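Local coordinates for 4'-phospho-dehydrooxetanocin synthase (Bacillus megaterium, PDB 5UL3), which catalyses the oxidative ring contraction of dAMP to an oxetane aldehyde in oxetanocin A biosynthesis, using cobalamin, a [4Fe-4S] cluster and S-adenosylmethionine, at residues Q598-I601 and D602-G606; E631-R634 and E635-F639; L700-D703 and V704-D707; H719-H722 and N723-K726. One frame throughout, in Å; residues are numbered along the deposited sequence. Where two conformers were deposited one is given.

All four contacts are local, each about two turns within one helix of the C-terminal helix bundle, contact 4 starting at the N-cap. The helices differ: 588-617 (contact 1), 620-648 (contact 2), 683-709 (contact 3) and 720-730 (contact 4). Contact 2 touches contacts 1 and 3, and contact 4 touches the same two. Contact 1 has polar inner residues, W600 and N604, hydrogen-bonded to other helices; its outer side carries an amide-carboxylate pair. Contact 2 buries I636, S637, H638 and F639. Contacts 3 and 4 mesh through leucines and a valine on their inner sides, while outside contact 3 displays a salt bridge and contact 4 a weak histidine-asparagine bond.

Contact 1. Residues Q598-I601 and D602-G606; sequences QMWI and DSNFG
D602 OD1 receives a hydrogen bond from Q598 NE2 at 2.9 Å, the amide reaching one helical turn forward to the carboxylate. OD1 lies close to the Q598 amide plane, whereas the amide N comes from above the carboxylate, 43° out of its plane; the amide and carboxylate planes are themselves 43° apart. The bend that allows this is in the glutamine chain: CG stands opposite the backbone N, and a turn at chi2 (67°) brings the amide back over the helix. The Q598 side chain is also about 6 Å from that of E545, which binds S-adenosylmethionine. The same two residues, Q598 and D602, share the backbone bond from D602 N to Q598 O.

On the inner side, N604 ND2 sits 3.1 Å above the plane of the W600 indole, displaced toward the rim, with the amide plane nearly perpendicular to the ring. W600 NE1 itself bonds to S637 of helix 620-648, and N604 OD1 to W728 of helix 720-730. S603 OG approaches W600 O at 2.6 Å, but S603 has two conformers, which leaves this bond uncertain. N604 N bonds to I601 O at 3.2 Å, an i to i+3 link, and only weakly to W600 O.

Chemically, this part of the helix spends its outward polar groups on an intrahelical pair and its inward ones on interhelical bonds.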
loop_
_atom_site.group_PDB
_atom_site.type_symbol
_atom_site.label_atom_id
_atom_site.label_comp_id
_atom_site.label_asym_id
_atom_site.label_seq_id
_atom_site.Cartn_x
_atom_site.Cartn_y
_atom_site.Cartn_z
ATOM N N GLN A 598 20.974 -8.657 -10.966
ATOM C CA GLN A 598 21.084 -8.001 -9.662
ATOM C C GLN A 598 22.418 -7.275 -9.517
ATOM O O GLN A 598 22.470 -6.161 -8.983
ATOM C CB GLN A 598 20.913 -8.999 -8.519
ATOM C CG GLN A 598 20.973 -8.316 -7.164
ATOM C CD GLN A 598 19.783 -7.392 -6.955
ATOM O OE1 GLN A 598 18.632 -7.822 -7.044
ATOM N NE2 GLN A 598 20.052 -6.121 -6.689
ATOM N N MET A 599 23.513 -7.885 -9.977
ATOM C CA MET A 599 24.800 -7.201 -9.886
ATOM C C MET A 599 24.823 -5.955 -10.768
ATOM O O MET A 599 25.415 -4.935 -10.400
ATOM C CB MET A 599 25.933 -8.162 -10.266
ATOM C CG MET A 599 26.044 -9.335 -9.311
ATOM S SD MET A 599 27.318 -10.530 -9.835
ATOM C CE MET A 599 28.710 -9.939 -8.909
ATOM N N TRP A 600 24.173 -6.015 -11.927
ATOM C CA TRP A 600 24.039 -4.829 -12.763
ATOM C C TRP A 600 23.332 -3.720 -11.996
ATOM O O TRP A 600 23.807 -2.585 -11.947
ATOM C CB TRP A 600 23.262 -5.179 -14.030
ATOM C CG TRP A 600 22.970 -4.018 -14.929
ATOM C CD1 TRP A 600 21.821 -3.261 -14.961
ATOM C CD2 TRP A 600 23.819 -3.503 -15.963
ATOM N NE1 TRP A 600 21.917 -2.304 -15.955
ATOM C CE2 TRP A 600 23.133 -2.432 -16.578
ATOM C CE3 TRP A 600 25.090 -3.847 -16.431
ATOM C CZ2 TRP A 600 23.685 -1.701 -17.631
ATOM C CZ3 TRP A 600 25.630 -3.123 -17.483
ATOM C CH2 TRP A 600 24.932 -2.067 -18.069
ATOM N N ILE A 601 22.193 -4.047 -11.385
ATOM C CA ILE A 601 21.444 -3.053 -10.616
ATOM C C ILE A 601 22.312 -2.462 -9.512
ATOM O O ILE A 601 22.384 -1.239 -9.340
ATOM C CB ILE A 601 20.158 -3.683 -10.058
ATOM C CG1 ILE A 601 19.188 -3.928 -11.213
ATOM C CG2 ILE A 601 19.566 -2.784 -8.951
ATOM C CD1 ILE A 601 18.065 -4.926 -10.910
ATOM N N ASP A 602 23.000 -3.321 -8.753
ATOM C CA ASP A 602 23.845 -2.830 -7.667
ATOM C C ASP A 602 24.944 -1.907 -8.186
ATOM O O ASP A 602 25.289 -0.913 -7.534
ATOM C CB ASP A 602 24.463 -4.011 -6.908
ATOM C CG ASP A 602 23.430 -4.826 -6.127
ATOM O OD1 ASP A 602 22.270 -4.383 -5.999
ATOM O OD2 ASP A 602 23.788 -5.921 -5.638
ATOM N N SER A 603 25.494 -2.219 -9.365
ATOM C CA SER A 603 26.617 -1.480 -9.935
ATOM C C SER A 603 26.234 -0.080 -10.403
ATOM O O SER A 603 27.113 0.781 -10.536
ATOM C CB SER A 603 27.217 -2.266 -11.107
ATOM O OG SER A 603 26.348 -2.296 -12.235
ATOM N N ASN A 604 24.955 0.163 -10.668
ATOM C CA ASN A 604 24.483 1.456 -11.149
ATOM C C ASN A 604 23.699 2.219 -10.104
ATOM O O ASN A 604 23.271 3.347 -10.376
ATOM C CB ASN A 604 23.600 1.274 -12.383
ATOM C CG ASN A 604 24.343 0.658 -13.536
ATOM O OD1 ASN A 604 25.482 1.022 -13.806
ATOM N ND2 ASN A 604 23.707 -0.281 -14.222
ATOM N N PHE A 605 23.498 1.630 -8.925
ATOM C CA PHE A 605 22.511 2.156 -7.992
ATOM C C PHE A 605 22.877 3.557 -7.518
ATOM O O PHE A 605 22.024 4.451 -7.483
ATOM C CB PHE A 605 22.357 1.222 -6.795
ATOM C CG PHE A 605 21.359 1.722 -5.801
ATOM C CD1 PHE A 605 20.018 1.427 -5.957
ATOM C CD2 PHE A 605 21.749 2.535 -4.751
ATOM C CE1 PHE A 605 19.084 1.914 -5.057
ATOM C CE2 PHE A 605 20.822 3.021 -3.851
ATOM C CZ PHE A 605 19.491 2.709 -4.008
ATOM N N GLY A 606 24.138 3.764 -7.135
ATOM C CA GLY A 606 24.512 5.043 -6.540
ATOM C C GLY A 606 24.343 6.203 -7.501
ATOM O O GLY A 606 23.748 7.234 -7.160
#

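Contact 2. Residues E631-R634 and E635-F639; sequences ETHR and EISHF. With EDO (1,2-ethanediol), chain T; EDO (1,2-ethanediol), chain H.
H633 CG lies opposite its backbone N (chi1 167°) and S637 OG beside its own (chi1 -64°), which puts the hydroxyl oxygen over the imidazole face and near H633 O. Two donors grip H633 O, S637 N at 2.8 Å and S637 OG at 3.0 Å, and they reach the carbonyl from opposite faces of its plane. The same hydroxyl oxygen lies 3.4 Å above the plane of the H633 imidazole, offset toward the rim.

T632 and I636 make an apolar contact, their side chains crossing at an angle. T632 CG2 meets I636 CD1 at 3.8 Å, while T632 OG1 is turned to S628 O on the preceding turn.

On another flank R634, bent at chi3, holds both oxygens of an ethanediol, probably from the crystallisation liquor: NE to O1 and NH2 to O2, each 2.8 Å. Its remaining nitrogen, NH1, bonds to V537 O. H638 ND1 and O1 of a second ethanediol are hydrogen-bonded at 2.7 Å, O1 lying at the ring edge in its plane; NE2 bonds to E494, and the ring stacks on Y534. H638 CD2 in turn lies over the centre of the F639 ring.

Helix 620-648 is enclosed here on several sides: I636 packs on helix 588-617, whose W600 NE1 is also hydrogen-bonded to S637 OG, T632 and H633 on L700 of helix 683-709, and E635 and F639 on helix 652-664.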
loop_
_atom_site.group_PDB
_atom_site.type_symbol
_atom_site.label_atom_id
_atom_site.label_comp_id
_atom_site.label_asym_id
_atom_site.label_seq_id
_atom_site.Cartn_x
_atom_site.Cartn_y
_atom_site.Cartn_z
ATOM N N GLU A 631 15.921 7.562 -19.015
ATOM C CA GLU A 631 15.384 6.787 -20.134
ATOM C C GLU A 631 16.463 5.942 -20.786
ATOM O O GLU A 631 16.225 4.789 -21.161
ATOM C CB GLU A 631 14.779 7.708 -21.193
ATOM C CG GLU A 631 13.581 8.534 -20.755
ATOM C CD GLU A 631 13.117 9.455 -21.871
ATOM O OE1 GLU A 631 13.971 10.166 -22.452
ATOM O OE2 GLU A 631 11.913 9.440 -22.191
ATOM N N THR A 632 17.648 6.526 -20.984
ATOM C CA THR A 632 18.724 5.797 -21.629
ATOM C C THR A 632 19.185 4.632 -20.768
ATOM O O THR A 632 19.421 3.527 -21.281
ATOM C CB THR A 632 19.870 6.767 -21.930
ATOM O OG1 THR A 632 19.376 7.761 -22.828
ATOM C CG2 THR A 632 21.031 6.043 -22.578
ATOM N N HIS A 633 19.314 4.863 -19.462
ATOM C CA HIS A 633 19.678 3.796 -18.533
ATOM C C HIS A 633 18.700 2.627 -18.605
ATOM O O HIS A 633 19.113 1.461 -18.643
ATOM C CB HIS A 633 19.725 4.347 -17.113
ATOM C CG HIS A 633 19.791 3.296 -16.052
ATOM N ND1 HIS A 633 18.774 3.087 -15.146
ATOM C CD2 HIS A 633 20.759 2.401 -15.743
ATOM C CE1 HIS A 633 19.114 2.105 -14.327
ATOM N NE2 HIS A 633 20.315 1.675 -14.668
ATOM N N ARG A 634 17.400 2.925 -18.619
ATOM C CA ARG A 634 16.395 1.866 -18.708
ATOM C C ARG A 634 16.545 1.089 -20.004
ATOM O O ARG A 634 16.455 -0.143 -20.023
ATOM C CB ARG A 634 14.994 2.473 -18.607
ATOM C CG ARG A 634 13.870 1.452 -18.766
ATOM C CD ARG A 634 12.520 2.168 -18.896
ATOM N NE ARG A 634 12.132 2.894 -17.684
ATOM C CZ ARG A 634 11.427 2.369 -16.686
ATOM N NH1 ARG A 634 11.023 1.087 -16.723
ATOM N NH2 ARG A 634 11.115 3.129 -15.648
ATOM N N GLU A 635 16.761 1.804 -21.101
ATOM C CA GLU A 635 16.984 1.176 -22.394
ATOM C C GLU A 635 18.213 0.269 -22.356
ATOM O O GLU A 635 18.161 -0.894 -22.778
ATOM C CB GLU A 635 17.125 2.299 -23.424
ATOM C CG GLU A 635 17.184 1.943 -24.871
ATOM C CD GLU A 635 17.184 3.204 -25.723
ATOM O OE1 GLU A 635 16.124 3.858 -25.802
ATOM O OE2 GLU A 635 18.248 3.571 -26.264
ATOM N N ILE A 636 19.322 0.772 -21.808
ATOM C CA ILE A 636 20.541 -0.032 -21.721
ATOM C C ILE A 636 20.311 -1.254 -20.840
ATOM O O ILE A 636 20.805 -2.350 -21.133
ATOM C CB ILE A 636 21.718 0.817 -21.199
ATOM C CG1 ILE A 636 22.044 1.963 -22.162
ATOM C CG2 ILE A 636 22.951 -0.054 -20.974
ATOM C CD1 ILE A 636 23.031 2.987 -21.542
ATOM N N SER A 637 19.553 -1.088 -19.752
ATOM C CA SER A 637 19.264 -2.210 -18.860
ATOM C C SER A 637 18.384 -3.255 -19.537
ATOM O O SER A 637 18.569 -4.458 -19.318
ATOM C CB SER A 637 18.595 -1.708 -17.578
ATOM O OG SER A 637 19.481 -0.868 -16.848
ATOM N N HIS A 638 17.405 -2.824 -20.337
ATOM C CA HIS A 638 16.592 -3.803 -21.053
ATOM C C HIS A 638 17.444 -4.606 -22.027
ATOM O O HIS A 638 17.368 -5.841 -22.079
ATOM C CB HIS A 638 15.451 -3.132 -21.814
ATOM C CG HIS A 638 14.739 -4.080 -22.730
ATOM N ND1 HIS A 638 13.751 -4.932 -22.285
ATOM C CD2 HIS A 638 14.920 -4.364 -24.042
ATOM C CE1 HIS A 638 13.336 -5.685 -23.292
ATOM N NE2 HIS A 638 14.032 -5.361 -24.369
ATOM N N PHE A 639 18.251 -3.922 -22.826
ATOM C CA PHE A 639 18.963 -4.650 -23.861
ATOM C C PHE A 639 20.185 -5.375 -23.327
ATOM O O PHE A 639 20.734 -6.228 -24.035
ATOM C CB PHE A 639 19.308 -3.707 -25.010
ATOM C CG PHE A 639 18.120 -3.364 -25.850
ATOM C CD1 PHE A 639 17.526 -4.331 -26.650
ATOM C CD2 PHE A 639 17.561 -2.101 -25.808
ATOM C CE1 PHE A 639 16.398 -4.032 -27.418
ATOM C CE2 PHE A 639 16.433 -1.799 -26.560
ATOM C CZ PHE A 639 15.851 -2.760 -27.366
HETATM C C1 EDO T . 12.594 6.824 -17.287
HETATM O O1 EDO T . 12.244 5.694 -18.103
HETATM C C2 EDO T . 11.845 6.741 -15.973
HETATM O O2 EDO T . 12.345 5.625 -15.243
HETATM C C1 EDO H . 13.062 -5.654 -18.875
HETATM O O1 EDO H . 12.587 -4.781 -19.907
HETATM C C2 EDO H . 11.992 -5.689 -17.782
HETATM O O2 EDO H . 12.387 -6.628 -16.791
#

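Contact 3. Residues L700-D703 and V704-D707; sequences LLRD and VEAD. With EDO (1,2-ethanediol), chain K; EDO (1,2-ethanediol), chain B.
L700 reaches V704 one turn on with its CD1, which lies 4.4 Å from CG2 of V704, a loose apolar approach. The backbones are hydrogen-bonded, V704 N to L700 O at 3.1 Å, with the donor in the carbonyl plane.

L701 approaches the same methyl more closely: its CD2 is 4.0 Å from V704 CG2, and the two side chains run side by side in the same direction. One branch of the valine thus receives both leucines. In the C-terminal helix bundle this is the inward surface of helix 683-709, where L700 packs on T632 and H633 of helix 620-648, and L701 and V704 on helix 720-730.

R702 starts away from the following turn, and a bend at chi2 (-61°) brings its guanidinium back beside E705, whose chain stays extended. The result is an i to i+3 salt bridge, NH1 to E705 OE1 at 3.1 Å with an N-H...O angle of 162°. The acceptor lies in the guanidinium plane and is met on its syn side, the guanidinium and carboxylate planes being 32° apart. One water joins R702 O to E705 OE1; another donates to E705 OE2 and weakly accepts from NH1. R702 NH2 has a further salt bridge to E698, and F729 makes a cation-pi contact with the guanidinium.

D703 is met by an ethanediol, probably carried over from crystallisation, at each carboxylate oxygen. O1 of one donates to D703 OD1 at 3.0 Å and its O2 to D707 OD1 at 2.8 Å, bridging two probably like-charged carboxylates; D707 OD2 bonds to Y629.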
loop_
_atom_site.group_PDB
_atom_site.type_symbol
_atom_site.label_atom_id
_atom_site.label_comp_id
_atom_site.label_asym_id
_atom_site.label_seq_id
_atom_site.Cartn_x
_atom_site.Cartn_y
_atom_site.Cartn_z
ATOM N N LEU A 700 27.009 6.492 -21.663
ATOM C CA LEU A 700 25.991 7.354 -21.071
ATOM C C LEU A 700 26.571 8.214 -19.955
ATOM O O LEU A 700 26.333 9.424 -19.898
ATOM C CB LEU A 700 24.835 6.499 -20.536
ATOM C CG LEU A 700 23.819 7.207 -19.635
ATOM C CD1 LEU A 700 23.175 8.346 -20.398
ATOM C CD2 LEU A 700 22.730 6.216 -19.077
ATOM N N LEU A 701 27.323 7.606 -19.044
ATOM C CA LEU A 701 27.776 8.359 -17.887
ATOM C C LEU A 701 28.880 9.350 -18.251
ATOM O O LEU A 701 29.074 10.333 -17.526
ATOM C CB LEU A 701 28.215 7.398 -16.780
ATOM C CG LEU A 701 27.069 6.534 -16.207
ATOM C CD1 LEU A 701 27.577 5.635 -15.099
ATOM C CD2 LEU A 701 25.906 7.425 -15.694
ATOM N N ARG A 702 29.583 9.128 -19.370
ATOM C CA ARG A 702 30.513 10.147 -19.856
ATOM C C ARG A 702 29.767 11.387 -20.337
ATOM O O ARG A 702 30.252 12.509 -20.157
ATOM C CB ARG A 702 31.394 9.578 -20.978
ATOM C CG ARG A 702 32.396 8.509 -20.537
ATOM C CD ARG A 702 33.416 9.028 -19.510
ATOM N NE ARG A 702 34.337 7.964 -19.107
ATOM C CZ ARG A 702 35.258 8.078 -18.158
ATOM N NH1 ARG A 702 35.421 9.228 -17.516
ATOM N NH2 ARG A 702 36.032 7.044 -17.860
ATOM N N ASP A 703 28.583 11.213 -20.939
ATOM C CA ASP A 703 27.746 12.370 -21.250
ATOM C C ASP A 703 27.279 13.071 -19.978
ATOM O O ASP A 703 27.261 14.305 -19.922
ATOM C CB ASP A 703 26.534 11.965 -22.102
ATOM C CG ASP A 703 26.900 11.618 -23.544
ATOM O OD1 ASP A 703 27.947 12.078 -24.043
ATOM O OD2 ASP A 703 26.114 10.898 -24.194
ATOM N N VAL A 704 26.867 12.305 -18.957
ATOM C CA VAL A 704 26.461 12.894 -17.682
ATOM C C VAL A 704 27.610 13.693 -17.082
ATOM O O VAL A 704 27.434 14.817 -16.589
ATOM C CB VAL A 704 25.988 11.803 -16.700
ATOM C CG1 VAL A 704 25.576 12.438 -15.358
ATOM C CG2 VAL A 704 24.853 10.988 -17.300
ATOM N N GLU A 705 28.801 13.097 -17.094
ATOM C CA GLU A 705 29.986 13.740 -16.542
ATOM C C GLU A 705 30.289 15.043 -17.278
ATOM O O GLU A 705 30.540 16.080 -16.652
ATOM C CB GLU A 705 31.160 12.759 -16.628
ATOM C CG GLU A 705 32.521 13.373 -16.281
ATOM C CD GLU A 705 33.676 12.409 -16.525
ATOM O OE1 GLU A 705 33.743 11.795 -17.608
ATOM O OE2 GLU A 705 34.515 12.259 -15.614
ATOM N N ALA A 706 30.258 15.006 -18.613
ATOM C CA ALA A 706 30.534 16.208 -19.396
ATOM C C ALA A 706 29.477 17.274 -19.159
ATOM O O ALA A 706 29.799 18.462 -19.037
ATOM C CB ALA A 706 30.621 15.862 -20.880
ATOM N N ASP A 707 28.202 16.874 -19.093
ATOM C CA ASP A 707 27.159 17.856 -18.828
ATOM C C ASP A 707 27.345 18.484 -17.459
ATOM O O ASP A 707 27.085 19.680 -17.266
ATOM C CB ASP A 707 25.767 17.209 -18.929
ATOM C CG ASP A 707 25.338 16.947 -20.356
ATOM O OD1 ASP A 707 25.872 17.591 -21.285
ATOM O OD2 ASP A 707 24.437 16.099 -20.554
HETATM C C1 EDO K . 28.174 15.304 -24.805
HETATM O O1 EDO K . 29.390 14.680 -24.378
HETATM C C2 EDO K . 27.384 15.751 -23.581
HETATM O O2 EDO K . 27.911 16.984 -23.073
HETATM C C1 EDO B . 24.279 7.424 -25.828
HETATM O O1 EDO B . 25.002 6.215 -26.086
HETATM C C2 EDO B . 24.673 7.951 -24.455
HETATM O O2 EDO B . 23.881 9.101 -24.132
HETATM O O HOH W 1 33.098 12.801 -19.875
HETATM O O HOH W 2 36.920 11.250 -16.121
#

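Contact 4. Residues H719-H722 and N723-K726; sequences HRLH and NTLK
R720 O accepts two hydrogen bonds from T724, one from N at 2.8 Å and one from OG1 at 3.0 Å, arriving from opposite faces of the carbonyl plane. The hydroxyl, placed between backbone N and carbonyl carbon (chi1 60°), folds back on R720 O. Regular i to i+4 backbone bonds run on each side of this one, from N723 N to H719 O, from L725 N to L721 O and from K726 N to H722 O. H719 occupies the N-cap position with a left-handed backbone, and the amides that open the helix are taken by S716 (R720 N) and D715 (L721 N and H722 N).

The one polar side-chain pair, H722 ND1 to N723 OD1, is weak: 3.4 Å, with the amide oxygen near the imidazole plane at its edge but the two planes 63° apart.

Two apolar contacts complete the set. L721 CG is 4.0 Å from L725 CD1, their chains crossing at a slant, and T724 CG2 touches R720 CD at 4.1 Å. Both leucines are buried and also pack on helix 683-709, L721 on V704 and L725 on L701, while T724 faces V607 and T610 of helix 588-617.

The chemistry is mainly backbone bonding, a doubly bonded carbonyl and leucine packing toward helix 683-709; the bond between the exposed histidine and the partly exposed asparagine is weak and probably a minor restraint.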
loop_
_atom_site.group_PDB
_atom_site.type_symbol
_atom_site.label_atom_id
_atom_site.label_comp_id
_atom_site.label_asym_id
_atom_site.label_seq_id
_atom_site.Cartn_x
_atom_site.Cartn_y
_atom_site.Cartn_z
ATOM N N HIS A 719 28.207 17.483 -3.644
ATOM C CA HIS A 719 28.887 16.937 -4.821
ATOM C C HIS A 719 28.623 15.445 -5.001
ATOM O O HIS A 719 29.515 14.682 -5.370
ATOM C CB HIS A 719 30.389 17.221 -4.752
ATOM C CG HIS A 719 30.695 18.667 -4.562
ATOM N ND1 HIS A 719 30.866 19.533 -5.620
ATOM C CD2 HIS A 719 30.798 19.415 -3.439
ATOM C CE1 HIS A 719 31.094 20.748 -5.157
ATOM N NE2 HIS A 719 31.058 20.704 -3.836
ATOM N N ARG A 720 27.375 15.035 -4.776
ATOM C CA ARG A 720 27.037 13.618 -4.831
ATOM C C ARG A 720 27.178 13.049 -6.243
ATOM O O ARG A 720 27.667 11.922 -6.414
ATOM C CB ARG A 720 25.619 13.402 -4.299
ATOM C CG ARG A 720 25.196 11.935 -4.210
ATOM C CD ARG A 720 25.868 11.226 -3.046
ATOM N NE ARG A 720 25.471 11.797 -1.760
ATOM C CZ ARG A 720 24.418 11.393 -1.057
ATOM N NH1 ARG A 720 23.649 10.412 -1.514
ATOM N NH2 ARG A 720 24.132 11.970 0.105
ATOM N N LEU A 721 26.751 13.792 -7.273
ATOM C CA LEU A 721 26.883 13.255 -8.624
ATOM C C LEU A 721 28.351 13.152 -9.026
ATOM O O LEU A 721 28.770 12.144 -9.605
ATOM C CB LEU A 721 26.102 14.099 -9.636
ATOM C CG LEU A 721 26.020 13.488 -11.042
ATOM C CD1 LEU A 721 25.399 12.090 -11.024
ATOM C CD2 LEU A 721 25.234 14.375 -12.020
ATOM N N HIS A 722 29.148 14.176 -8.729
ATOM C CA HIS A 722 30.583 14.071 -8.980
ATOM C C HIS A 722 31.169 12.850 -8.279
ATOM O O HIS A 722 31.896 12.055 -8.890
ATOM C CB HIS A 722 31.304 15.337 -8.518
ATOM C CG HIS A 722 32.796 15.239 -8.626
ATOM N ND1 HIS A 722 33.607 14.966 -7.542
ATOM C CD2 HIS A 722 33.622 15.346 -9.694
ATOM C CE1 HIS A 722 34.867 14.926 -7.935
ATOM N NE2 HIS A 722 34.904 15.152 -9.237
ATOM N N ASN A 723 30.843 12.671 -6.998
ATOM C CA ASN A 723 31.440 11.579 -6.228
ATOM C C ASN A 723 30.994 10.216 -6.745
ATOM O O ASN A 723 31.818 9.307 -6.895
ATOM C CB ASN A 723 31.097 11.715 -4.743
ATOM C CG ASN A 723 31.766 12.917 -4.086
ATOM O OD1 ASN A 723 32.768 13.435 -4.579
ATOM N ND2 ASN A 723 31.211 13.359 -2.963
ATOM N N THR A 724 29.691 10.035 -7.002
ATOM C CA THR A 724 29.247 8.726 -7.478
ATOM C C THR A 724 29.733 8.437 -8.896
ATOM O O THR A 724 30.042 7.284 -9.214
ATOM C CB THR A 724 27.715 8.584 -7.390
ATOM O OG1 THR A 724 27.061 9.585 -8.188
ATOM C CG2 THR A 724 27.250 8.682 -5.934
ATOM N N LEU A 725 29.827 9.451 -9.761
ATOM C CA LEU A 725 30.397 9.218 -11.087
ATOM C C LEU A 725 31.850 8.758 -10.980
ATOM O O LEU A 725 32.252 7.774 -11.616
ATOM C CB LEU A 725 30.301 10.486 -11.944
ATOM C CG LEU A 725 28.960 10.877 -12.579
ATOM C CD1 LEU A 725 29.106 12.272 -13.220
ATOM C CD2 LEU A 725 28.553 9.852 -13.610
ATOM N N LYS A 726 32.650 9.458 -10.170
ATOM C CA LYS A 726 34.062 9.106 -10.029
ATOM C C LYS A 726 34.219 7.664 -9.565
ATOM O O LYS A 726 35.024 6.904 -10.119
ATOM C CB LYS A 726 34.744 10.060 -9.043
ATOM C CG LYS A 726 36.235 9.800 -8.868
ATOM C CD LYS A 726 36.830 10.785 -7.874
ATOM C CE LYS A 726 38.362 10.697 -7.894
ATOM N NZ LYS A 726 38.994 11.681 -6.973
#